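Local coordinates for transcriptional regulator, MarR family (Neisseria meningitidis serogroup B, PDB 3G3Z), which probably binds DNA as a dimeric winged helix-turn-helix transcription factor of the MarR family and so regulates gene expression, at the interface of chains A and B. Residues are numbered along the deposited sequence; one frame, centred on the assembly and turned at random. Chains: chain A/B, Transcriptional regulator, MarR family.

Contact 1: the interface of chains A and B. Residues chain A 13, 16-17, 20, 125, 129; chain B 9, 13, 17, 129, 132, 136.
Helix 5-25 of chain A packs against helix 5-26 and helix 119-143 of chain B, while helix 119-142 of chain A adds two leucines from its own side; this is the helical dimer interface typical of MarR-family regulators. A:Ile16 is wedged between the two B helices. Its CG1 stands anti to the carbonyl carbon (chi1 -53°), and the turn at chi2 (-67°) brings CD1 against helix 119-143, 3.4 Å from the backbone O of B:Leu129. The same methyl meets the selenomethionine B:Met136 at its terminal CE, 3.5 Å away, a snug fit between side chains that cross at about a right angle. The other branch, CG2, turns to helix 5-26 and meets CG2 of B:Ile13 at 3.8 Å. B:Ile13 in turn pushes its CD1 against the backbone of A:Cys17, 3.6 Å from CA, and the tip also reaches CB of A:Phe20. Beyond it the two cysteines lie close without bonding: their SG atoms, A:Cys17 and B:Cys17, are 4.0 Å apart, too far for a disulphide. SG of B:Cys17 stays beside its own backbone N (chi1 -67°) and packs 3.5 Å from CB of A:Cys17. A:Leu125 splits its methyls over neighbouring turns of helix 119-143 of chain B, CD1 against CD2 of B:Leu129 and CD2 against CD1 of B:Leu132, each pair 3.8 Å apart.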
# COMPACT_ATOMS: atom_id res chain seq x y z
N ILE A 13 -6.00 -4.09 1.35
CA ILE A 13 -4.79 -4.00 0.53
C ILE A 13 -3.79 -3.04 1.17
O ILE A 13 -2.58 -3.28 1.14
CB ILE A 13 -5.07 -3.62 -0.96
CG1 ILE A 13 -5.76 -2.24 -1.08
CG2 ILE A 13 -5.88 -4.75 -1.64
CD1 ILE A 13 -5.87 -1.69 -2.50
N ILE A 16 -2.01 -4.98 4.06
CA ILE A 16 -0.92 -5.82 3.56
C ILE A 16 0.28 -4.95 3.19
O ILE A 16 1.41 -5.19 3.64
CB ILE A 16 -1.37 -6.71 2.36
CG1 ILE A 16 -2.63 -7.52 2.70
CG2 ILE A 16 -0.26 -7.63 1.92
CD1 ILE A 16 -2.45 -8.59 3.77
N CYS A 17 0.03 -3.90 2.40
CA CYS A 17 1.07 -2.94 2.01
C CYS A 17 1.82 -2.38 3.23
O CYS A 17 3.04 -2.33 3.24
CB CYS A 17 0.44 -1.81 1.19
SG CYS A 17 1.63 -0.68 0.45
N PHE A 20 3.89 -5.30 4.90
CA PHE A 20 5.06 -5.50 4.07
C PHE A 20 6.12 -4.44 4.34
O PHE A 20 7.31 -4.76 4.47
CB PHE A 20 4.66 -5.50 2.58
CG PHE A 20 5.77 -5.91 1.65
CD1 PHE A 20 6.24 -7.22 1.65
CD2 PHE A 20 6.34 -4.99 0.78
CE1 PHE A 20 7.26 -7.59 0.80
CE2 PHE A 20 7.36 -5.37 -0.09
CZ PHE A 20 7.83 -6.66 -0.08
N LEU A 125 -5.33 -15.68 -4.74
CA LEU A 125 -5.20 -14.30 -4.30
C LEU A 125 -4.59 -13.43 -5.39
O LEU A 125 -5.07 -12.33 -5.65
CB LEU A 125 -4.40 -14.20 -3.00
CG LEU A 125 -4.23 -12.79 -2.43
CD1 LEU A 125 -5.50 -12.32 -1.70
CD2 LEU A 125 -3.04 -12.73 -1.52
N LEU A 129 -6.39 -10.28 -7.32
CA LEU A 129 -5.77 -8.96 -7.23
C LEU A 129 -5.45 -8.45 -8.63
O LEU A 129 -5.66 -7.27 -8.92
CB LEU A 129 -4.50 -8.99 -6.37
CG LEU A 129 -4.63 -9.23 -4.86
CD1 LEU A 129 -3.25 -9.50 -4.24
CD2 LEU A 129 -5.34 -8.06 -4.16
N LEU B 9 3.91 -11.08 -4.27
CA LEU B 9 2.86 -10.43 -3.48
C LEU B 9 3.16 -8.94 -3.34
O LEU B 9 2.30 -8.10 -3.60
CB LEU B 9 2.74 -11.09 -2.10
CG LEU B 9 2.02 -10.28 -1.01
CD1 LEU B 9 0.51 -10.28 -1.22
CD2 LEU B 9 2.36 -10.77 0.39
N ILE B 13 0.54 -5.98 -4.41
CA ILE B 13 -0.19 -5.13 -3.45
C ILE B 13 0.19 -3.65 -3.59
O ILE B 13 -0.66 -2.77 -3.43
CB ILE B 13 -0.04 -5.59 -1.98
CG1 ILE B 13 1.40 -5.99 -1.69
CG2 ILE B 13 -1.02 -6.75 -1.70
CD1 ILE B 13 1.93 -5.52 -0.37
N CYS B 17 -2.54 -0.86 -4.39
CA CYS B 17 -2.67 0.33 -3.52
C CYS B 17 -2.51 1.66 -4.28
O CYS B 17 -3.24 2.63 -4.04
CB CYS B 17 -1.68 0.27 -2.34
SG CYS B 17 -2.06 -1.09 -1.17
N LEU B 129 -7.18 -12.10 2.54
CA LEU B 129 -6.35 -10.95 2.86
C LEU B 129 -6.13 -10.81 4.36
O LEU B 129 -5.01 -10.61 4.81
CB LEU B 129 -6.96 -9.68 2.25
CG LEU B 129 -6.79 -9.58 0.74
CD1 LEU B 129 -7.81 -8.66 0.10
CD2 LEU B 129 -5.36 -9.15 0.38
N LEU B 132 -3.85 -13.55 5.44
CA LEU B 132 -2.52 -13.16 4.99
C LEU B 132 -1.89 -12.15 5.95
O LEU B 132 -0.75 -12.34 6.40
CB LEU B 132 -2.59 -12.55 3.59
CG LEU B 132 -1.47 -12.86 2.59
CD1 LEU B 132 -1.32 -11.68 1.65
CD2 LEU B 132 -0.13 -13.17 3.24
N MSE B 136 1.58 -12.70 8.50
CA MSE B 136 2.66 -11.74 8.35
C MSE B 136 2.95 -11.01 9.66
O MSE B 136 4.11 -10.89 10.05
CB MSE B 136 2.36 -10.75 7.22
CG MSE B 136 2.38 -11.36 5.81
SE MSE B 136 1.74 -10.12 4.41
CE MSE B 136 0.53 -9.06 5.47

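Contact 2: the interface of chains A and B. Residues chain A 20, 38, 54-55; chain B 7, 10-11.
OD2 of B:Asp7 takes a salt bridge from the ammonium NZ of A:Lys54 at 2.7 Å, received on the syn lone pair. Here the start of helix 5-26 of chain B packs on helices 31-43 and 48-55 of chain A, the latter the first helix of the helix-turn-helix, ahead of the probable recognition helix 59-71. The lysine runs out extended and bends at its last torsion (chi4 82°), turning NZ onto the acid. OD1 of the same carboxylate meets two aromatic rings. It lies in plane at the edge of A:Tyr38, 3.4 Å from CE2, and 3.3 Å from CZ2 of A:Trp55, whose ring is turned almost perpendicular to the carboxylate. The nearby ammonium would be expected to favour the ionised acid, while aromatic carbons border its other oxygen. One turn along helix 5-26, B:Thr11 lays its methyl CG2 over a face of the six-membered ring of A:Trp55, 3.7 Å from the centroid. A:Lys54 CG lies 3.6 Å from that methyl. The hydroxyl OG1 of B:Thr11 turns back along its own helix and donates to the backbone O of B:Asp7. The oxygen of water 1 lies 2.7 Å from O of A:Lys54 and 2.7 Å from O of B:Thr11, joining the two backbones.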
# COMPACT_ATOMS: atom_id res chain seq x y z
N PHE A 20 3.89 -5.30 4.90
CA PHE A 20 5.06 -5.50 4.07
C PHE A 20 6.12 -4.44 4.34
O PHE A 20 7.31 -4.76 4.47
CB PHE A 20 4.66 -5.50 2.58
CG PHE A 20 5.77 -5.91 1.65
CD1 PHE A 20 6.24 -7.22 1.65
CD2 PHE A 20 6.34 -4.99 0.78
CE1 PHE A 20 7.26 -7.59 0.80
CE2 PHE A 20 7.36 -5.37 -0.09
CZ PHE A 20 7.83 -6.66 -0.08
N TYR A 38 16.93 -5.34 -3.31
CA TYR A 38 16.35 -6.66 -3.48
C TYR A 38 16.15 -7.06 -4.94
O TYR A 38 16.39 -8.22 -5.29
CB TYR A 38 15.05 -6.78 -2.70
CG TYR A 38 14.53 -8.19 -2.63
CD1 TYR A 38 15.10 -9.13 -1.76
CD2 TYR A 38 13.46 -8.59 -3.43
CE1 TYR A 38 14.62 -10.44 -1.71
CE2 TYR A 38 12.97 -9.90 -3.38
CZ TYR A 38 13.55 -10.81 -2.52
OH TYR A 38 13.06 -12.10 -2.47
N LYS A 54 8.57 -2.11 -11.55
CA LYS A 54 8.32 -3.28 -10.71
C LYS A 54 7.73 -2.92 -9.33
O LYS A 54 6.78 -3.54 -8.88
CB LYS A 54 9.61 -4.08 -10.53
CG LYS A 54 9.43 -5.39 -9.78
CD LYS A 54 10.77 -6.04 -9.50
CE LYS A 54 10.67 -7.21 -8.51
NZ LYS A 54 10.24 -8.48 -9.16
N TRP A 55 8.30 -1.91 -8.67
CA TRP A 55 7.88 -1.59 -7.30
C TRP A 55 6.97 -0.39 -7.22
O TRP A 55 6.61 0.04 -6.13
CB TRP A 55 9.09 -1.47 -6.36
CG TRP A 55 9.80 -2.79 -6.25
CD1 TRP A 55 10.92 -3.18 -6.91
CD2 TRP A 55 9.39 -3.91 -5.44
NE1 TRP A 55 11.25 -4.47 -6.56
CE2 TRP A 55 10.33 -4.95 -5.67
CE3 TRP A 55 8.32 -4.14 -4.56
CZ2 TRP A 55 10.23 -6.21 -5.04
CZ3 TRP A 55 8.23 -5.39 -3.93
CH2 TRP A 55 9.18 -6.40 -4.17
N ASP B 7 7.88 -11.70 -3.23
CA ASP B 7 8.15 -10.72 -4.27
C ASP B 7 6.92 -10.53 -5.15
O ASP B 7 6.50 -9.39 -5.45
CB ASP B 7 9.33 -11.17 -5.13
CG ASP B 7 9.75 -10.13 -6.13
OD1 ASP B 7 10.66 -9.35 -5.80
OD2 ASP B 7 9.17 -10.08 -7.23
N GLY B 10 4.38 -8.62 -2.93
CA GLY B 10 4.79 -7.24 -2.67
C GLY B 10 4.58 -6.30 -3.84
O GLY B 10 4.02 -5.20 -3.66
N THR B 11 5.02 -6.72 -5.03
CA THR B 11 4.87 -5.92 -6.24
C THR B 11 3.38 -5.68 -6.52
O THR B 11 2.96 -4.53 -6.76
CB THR B 11 5.56 -6.56 -7.49
OG1 THR B 11 5.10 -7.90 -7.67
CG2 THR B 11 7.07 -6.59 -7.33
O HOH W 1 4.63 -2.57 -7.63

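Contact 3: the interface of chains A and B. Residues chain A 9, 12, 16, 125; chain B 126, 129-130, 133.
A:Arg12 and B:Asp130 face each other from two helical backbones, helix 5-25 of chain A lying across helix 119-143 of chain B. The arginine chain is extended from CG to NE and reaches past B:Leu129 to bring the guanidinium to the carboxylate side-on, NE to OD1 and NH2 to OD2. The NE to OD1 bond of the salt bridge is short, 2.7 Å, but bent, with 119° at the hydrogen, and OD1 lies 40° out of the guanidinium plane. The NH2 to OD2 bond is longer at 3.3 Å yet straighter, with 148° at the hydrogen; OD2 sits at the guanidinium edge, in plane, and accepts through its syn lone pair. The two flat groups are thus twisted rather than squarely paired. NE also makes a weak bond to the backbone O of B:Phe126, one turn earlier on the B helix. CD of A:Arg12 packs on CB of B:Phe126 at 3.7 Å, and the ring, through CE1, touches the backbone of A:Leu9, 3.8 Å from CA. Further along helix 119-143, CD1 of A:Ile16 rests 3.7 Å from CB of B:Ala133, beside the leucine-lined part of the interface. The site lies along the first helix of chain A where it crosses the last helix of chain B, among the helices through which the two subunits dimerise.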
# COMPACT_ATOMS: atom_id res chain seq x y z
N LEU A 9 -12.07 -3.80 0.36
CA LEU A 9 -10.85 -4.02 -0.41
C LEU A 9 -9.77 -3.01 -0.04
O LEU A 9 -8.63 -3.38 0.24
CB LEU A 9 -11.13 -3.98 -1.93
CG LEU A 9 -9.88 -4.20 -2.81
CD1 LEU A 9 -9.47 -5.67 -2.78
CD2 LEU A 9 -10.10 -3.74 -4.24
N ARG A 12 -8.01 -3.46 3.24
CA ARG A 12 -7.23 -4.71 3.34
C ARG A 12 -5.98 -4.73 2.52
O ARG A 12 -5.00 -5.36 2.91
CB ARG A 12 -8.09 -5.94 3.00
CG ARG A 12 -8.90 -6.43 4.16
CD ARG A 12 -10.03 -7.35 3.71
NE ARG A 12 -10.83 -7.76 4.86
CZ ARG A 12 -11.78 -7.01 5.43
NH1 ARG A 12 -12.06 -5.81 4.94
NH2 ARG A 12 -12.44 -7.47 6.47
N ILE A 16 -2.01 -4.98 4.06
CA ILE A 16 -0.92 -5.82 3.56
C ILE A 16 0.28 -4.95 3.19
O ILE A 16 1.41 -5.19 3.64
CB ILE A 16 -1.37 -6.71 2.36
CG1 ILE A 16 -2.63 -7.52 2.70
CG2 ILE A 16 -0.26 -7.63 1.92
CD1 ILE A 16 -2.45 -8.59 3.77
N LEU A 125 -5.33 -15.68 -4.74
CA LEU A 125 -5.20 -14.30 -4.30
C LEU A 125 -4.59 -13.43 -5.39
O LEU A 125 -5.07 -12.33 -5.65
CB LEU A 125 -4.40 -14.20 -3.00
CG LEU A 125 -4.23 -12.79 -2.43
CD1 LEU A 125 -5.50 -12.32 -1.70
CD2 LEU A 125 -3.04 -12.73 -1.52
N PHE B 126 -11.62 -11.37 0.99
CA PHE B 126 -11.40 -10.52 2.15
C PHE B 126 -10.90 -11.30 3.36
O PHE B 126 -10.04 -10.82 4.10
CB PHE B 126 -12.66 -9.71 2.48
CG PHE B 126 -13.09 -8.79 1.36
CD1 PHE B 126 -12.15 -8.23 0.49
CD2 PHE B 126 -14.44 -8.48 1.18
CE1 PHE B 126 -12.54 -7.39 -0.55
CE2 PHE B 126 -14.84 -7.63 0.14
CZ PHE B 126 -13.89 -7.08 -0.73
N LEU B 129 -7.18 -12.10 2.54
CA LEU B 129 -6.35 -10.95 2.86
C LEU B 129 -6.13 -10.81 4.36
O LEU B 129 -5.01 -10.61 4.81
CB LEU B 129 -6.96 -9.68 2.25
CG LEU B 129 -6.79 -9.58 0.74
CD1 LEU B 129 -7.81 -8.66 0.10
CD2 LEU B 129 -5.36 -9.15 0.38
N ASP B 130 -7.21 -10.94 5.14
CA ASP B 130 -7.11 -10.97 6.61
C ASP B 130 -6.17 -12.07 7.12
O ASP B 130 -5.28 -11.80 7.93
CB ASP B 130 -8.50 -11.15 7.23
CG ASP B 130 -9.42 -9.98 6.95
OD1 ASP B 130 -8.93 -8.98 6.40
OD2 ASP B 130 -10.62 -10.05 7.28
N ALA B 133 -2.63 -11.09 6.26
CA ALA B 133 -2.17 -10.09 7.21
C ALA B 133 -1.77 -10.72 8.55
O ALA B 133 -0.68 -10.45 9.05
CB ALA B 133 -3.20 -8.98 7.39

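Contacts 1 and 3 adjoin on one helical surface: their C-alpha centres are about 6 Å apart, and they share A:Ile16, A:Leu125 and B:Leu129. Contact 2 lies about 11 Å from contact 1, with A:Phe20 in common, and about 16 Å from contact 3. Helix 5-25 of chain A takes part in all three; helix 5-26 of chain B joins contacts 1 and 2, carrying the interface from the apolar centre to helices 31-43 and 48-55 of chain A. By two-fold symmetry each contact recurs with the chains exchanged. Contact 2 could help set how the probable DNA-binding regions are placed relative to the dimer core.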